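Long-range contact in amino acid amide racemase (Ochrobactrum anthropi, PDB 6GIO), which belongs to the class-III aminotransferase family of fold-type I enzymes and binds pyridoxal-5'-phosphate: residues H340-G344 with V355-R361. Residues are numbered along the deposited sequence; the frame is centred on the assembly and turned at random.
Sequences HSIIG and VDLVSDR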
ATOM      1  N   HIS C 340      34.914   8.085 -22.093  1.00 29.25           N
ATOM      2  CA  HIS C 340      34.738   8.570 -20.734  1.00 28.33           C
ATOM      3  C   HIS C 340      35.271   7.547 -19.708  1.00 29.08           C
ATOM      4  O   HIS C 340      34.636   6.516 -19.448  1.00 27.26           O
ATOM      5  CB  HIS C 340      33.253   8.794 -20.517  1.00 28.44           C
ATOM      6  CG  HIS C 340      32.627   9.731 -21.498  1.00 27.42           C
ATOM      7  ND1 HIS C 340      32.961  11.072 -21.559  1.00 28.98           N
ATOM      8  CD2 HIS C 340      31.665   9.536 -22.435  1.00 27.58           C
ATOM      9  CE1 HIS C 340      32.224  11.666 -22.481  1.00 28.04           C
ATOM     10  NE2 HIS C 340      31.433  10.757 -23.034  1.00 26.25           N
ATOM     11  N   SER C 341      36.416   7.825 -19.112  1.00 28.93           N
ATOM     12  CA  SER C 341      37.033   6.832 -18.231  1.00 31.46           C
ATOM     13  C   SER C 341      36.238   6.667 -16.903  1.00 30.18           C
ATOM     14  O   SER C 341      36.383   5.645 -16.222  1.00 28.57           O
ATOM     15  CB  SER C 341      38.523   7.132 -18.035  1.00 32.47           C
ATOM     16  OG  SER C 341      38.665   8.415 -17.493  1.00 40.71           O
ATOM     17  N   ILE C 342      35.357   7.630 -16.585  1.00 26.87           N
ATOM     18  CA  ILE C 342      34.481   7.522 -15.402  1.00 27.39           C
ATOM     19  C   ILE C 342      33.533   6.305 -15.460  1.00 26.92           C
ATOM     20  O   ILE C 342      33.070   5.846 -14.440  1.00 25.92           O
ATOM     21  CB  ILE C 342      33.660   8.807 -15.187  1.00 26.30           C
ATOM     22  CG1 ILE C 342      32.957   8.801 -13.822  1.00 27.02           C
ATOM     23  CG2 ILE C 342      32.640   8.997 -16.306  1.00 28.31           C
ATOM     24  CD1 ILE C 342      32.285  10.127 -13.494  1.00 26.89           C
ATOM     25  N   ILE C 343      33.250   5.794 -16.650  1.00 26.27           N
ATOM     26  CA  ILE C 343      32.399   4.626 -16.788  1.00 26.31           C
ATOM     27  C   ILE C 343      33.212   3.371 -16.437  1.00 25.50           C
ATOM     28  O   ILE C 343      33.919   2.813 -17.266  1.00 24.37           O
ATOM     29  CB  ILE C 343      31.814   4.543 -18.212  1.00 24.84           C
ATOM     30  CG1 ILE C 343      30.981   5.791 -18.500  1.00 23.75           C
ATOM     31  CG2 ILE C 343      30.975   3.261 -18.388  1.00 23.38           C
ATOM     32  CD1 ILE C 343      30.539   5.901 -19.945  1.00 23.83           C
ATOM     33  N   GLY C 344      33.156   2.966 -15.179  1.00 24.80           N
ATOM     34  CA  GLY C 344      33.943   1.806 -14.743  1.00 25.04           C
ATOM     35  C   GLY C 344      33.343   0.460 -15.093  1.00 25.23           C
ATOM     36  O   GLY C 344      34.084  -0.526 -15.306  1.00 25.00           O
ATOM     37  N   VAL C 355      25.213   1.577 -14.624  1.00 22.12           N
ATOM     38  CA  VAL C 355      26.513   2.107 -15.012  1.00 23.85           C
ATOM     39  C   VAL C 355      27.292   2.651 -13.815  1.00 22.81           C
ATOM     40  O   VAL C 355      26.958   3.694 -13.269  1.00 23.97           O
ATOM     41  CB  VAL C 355      26.352   3.221 -16.081  1.00 27.66           C
ATOM     42  CG1 VAL C 355      27.722   3.735 -16.527  1.00 28.83           C
ATOM     43  CG2 VAL C 355      25.583   2.693 -17.280  1.00 27.84           C
ATOM     44  N   ASP C 356      28.366   1.961 -13.421  1.00 22.26           N
ATOM     45  CA  ASP C 356      29.098   2.285 -12.207  1.00 21.54           C
ATOM     46  C   ASP C 356      30.159   3.397 -12.460  1.00 23.20           C
ATOM     47  O   ASP C 356      31.121   3.195 -13.213  1.00 24.04           O
ATOM     48  CB  ASP C 356      29.754   1.002 -11.708  1.00 23.13           C
ATOM     49  CG  ASP C 356      30.249   1.130 -10.316  1.00 23.90           C
ATOM     50  OD1 ASP C 356      30.935   2.136 -10.037  1.00 24.62           O
ATOM     51  OD2 ASP C 356      29.893   0.258  -9.500  1.00 22.04           O
ATOM     52  N   LEU C 357      29.960   4.574 -11.889  1.00 22.27           N
ATOM     53  CA  LEU C 357      30.853   5.683 -12.099  1.00 22.43           C
ATOM     54  C   LEU C 357      31.985   5.657 -11.072  1.00 25.10           C
ATOM     55  O   LEU C 357      31.745   5.488  -9.870  1.00 24.77           O
ATOM     56  CB  LEU C 357      30.106   7.009 -11.972  1.00 22.07           C
ATOM     57  CG  LEU C 357      28.872   7.134 -12.838  1.00 21.58           C
ATOM     58  CD1 LEU C 357      28.223   8.464 -12.626  1.00 20.36           C
ATOM     59  CD2 LEU C 357      29.219   6.959 -14.308  1.00 22.57           C
ATOM     60  N   VAL C 358      33.212   5.796 -11.555  1.00 25.45           N
ATOM     61  CA  VAL C 358      34.398   5.693 -10.695  1.00 26.05           C
ATOM     62  C   VAL C 358      35.317   6.903 -10.867  1.00 27.13           C
ATOM     63  O   VAL C 358      35.509   7.381 -11.970  1.00 26.47           O
ATOM     64  CB  VAL C 358      35.193   4.431 -10.983  1.00 26.34           C
ATOM     65  CG1 VAL C 358      34.373   3.171 -10.666  1.00 27.36           C
ATOM     66  CG2 VAL C 358      35.684   4.398 -12.429  1.00 25.23           C
ATOM     67  N   SER C 359      35.884   7.398  -9.778  1.00 27.85           N
ATOM     68  CA  SER C 359      36.855   8.490  -9.860  1.00 29.92           C
ATOM     69  C   SER C 359      38.228   7.968 -10.249  1.00 29.41           C
ATOM     70  O   SER C 359      39.098   8.756 -10.616  1.00 28.84           O
ATOM     71  CB  SER C 359      36.924   9.289  -8.547  1.00 30.35           C
ATOM     72  OG  SER C 359      37.276   8.476  -7.441  1.00 32.76           O
ATOM     73  N   ASP C 360      38.430   6.647 -10.185  1.00 27.28           N
ATOM     74  CA  ASP C 360      39.736   6.074 -10.519  1.00 28.49           C
ATOM     75  C   ASP C 360      39.517   4.668 -11.073  1.00 27.61           C
ATOM     76  O   ASP C 360      38.895   3.835 -10.389  1.00 26.48           O
ATOM     77  CB  ASP C 360      40.614   6.061  -9.254  1.00 32.82           C
ATOM     78  CG  ASP C 360      42.052   5.604  -9.525  1.00 34.20           C
ATOM     79  OD1 ASP C 360      42.339   4.381  -9.665  1.00 31.33           O
ATOM     80  OD2 ASP C 360      42.897   6.505  -9.614  1.00 39.57           O
ATOM     81  N   ARG C 361      39.987   4.404 -12.293  1.00 24.64           N
ATOM     82  CA  ARG C 361      39.750   3.117 -12.925  1.00 25.41           C
ATOM     83  C   ARG C 361      40.490   1.942 -12.251  1.00 25.53           C
ATOM     84  O   ARG C 361      40.022   0.768 -12.277  1.00 24.65           O
ATOM     85  CB  ARG C 361      40.133   3.190 -14.394  1.00 26.89           C
ATOM     86  CG  ARG C 361      39.203   4.020 -15.247  1.00 27.04           C
ATOM     87  CD  ARG C 361      39.508   3.861 -16.743  1.00 26.96           C
ATOM     88  NE  ARG C 361      39.130   2.552 -17.283  1.00 29.98           N
ATOM     89  CZ  ARG C 361      37.877   2.182 -17.574  1.00 31.28           C
ATOM     90  NH1 ARG C 361      36.851   3.004 -17.351  1.00 31.59           N
ATOM     91  NH2 ARG C 361      37.642   0.989 -18.082  1.00 31.40           N
TER
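The guanidinium group of Arg361 meets two backbone carbonyls at its edge, Ser341 O and Ile343 O, both close to its plane and both held by the single nitrogen NH1. The bond from NH1 to Ser341 O is 2.9 Å long with an N-H...O angle of 152°; its donor is tilted from the carbonyl plane. NH1 reaches Ile343 O from well above that carbonyl's plane. Gly344 CA lies oblique to the group. A bend at chi3 (71°) carries the chain past Ser341, with Arg361 CD 3.7 Å from Ser341 CB. Strands 343-349 and 352-357 form an antiparallel beta hairpin at one edge of the seven-stranded mixed sheet that includes 384-389 and 395-398, 343-349 being the outermost strand within the chain and 352-357 lying next to 395-398. Ile343 and Leu357 are a non-hydrogen-bonded pair, flanked by the bonds Val358 N to Ile342 O and Gly344 N to Asp356 O, the latter 2.8 Å and nearly in line with the C=O. Ile342 O also takes a CA-H...O contact from Leu357 CA at 3.2 Å. A type I turn from His340 to Ile343 leads into the hairpin from helix 318-339. With CG1 anti to the backbone N (chi1 -169°), Ile342 lays that carbon 3.8 Å from Leu357 CB, while Ile343 CG2 touches Val355 CG1 at 3.8 Å. Ile420 of helix 406-424 touches Ile342 and Ile343, and Leu357 packs on Ile375 of helix 369-382. Asp356 turns its carboxylate to Arg347 and Arg174, salt-bridged through OD2.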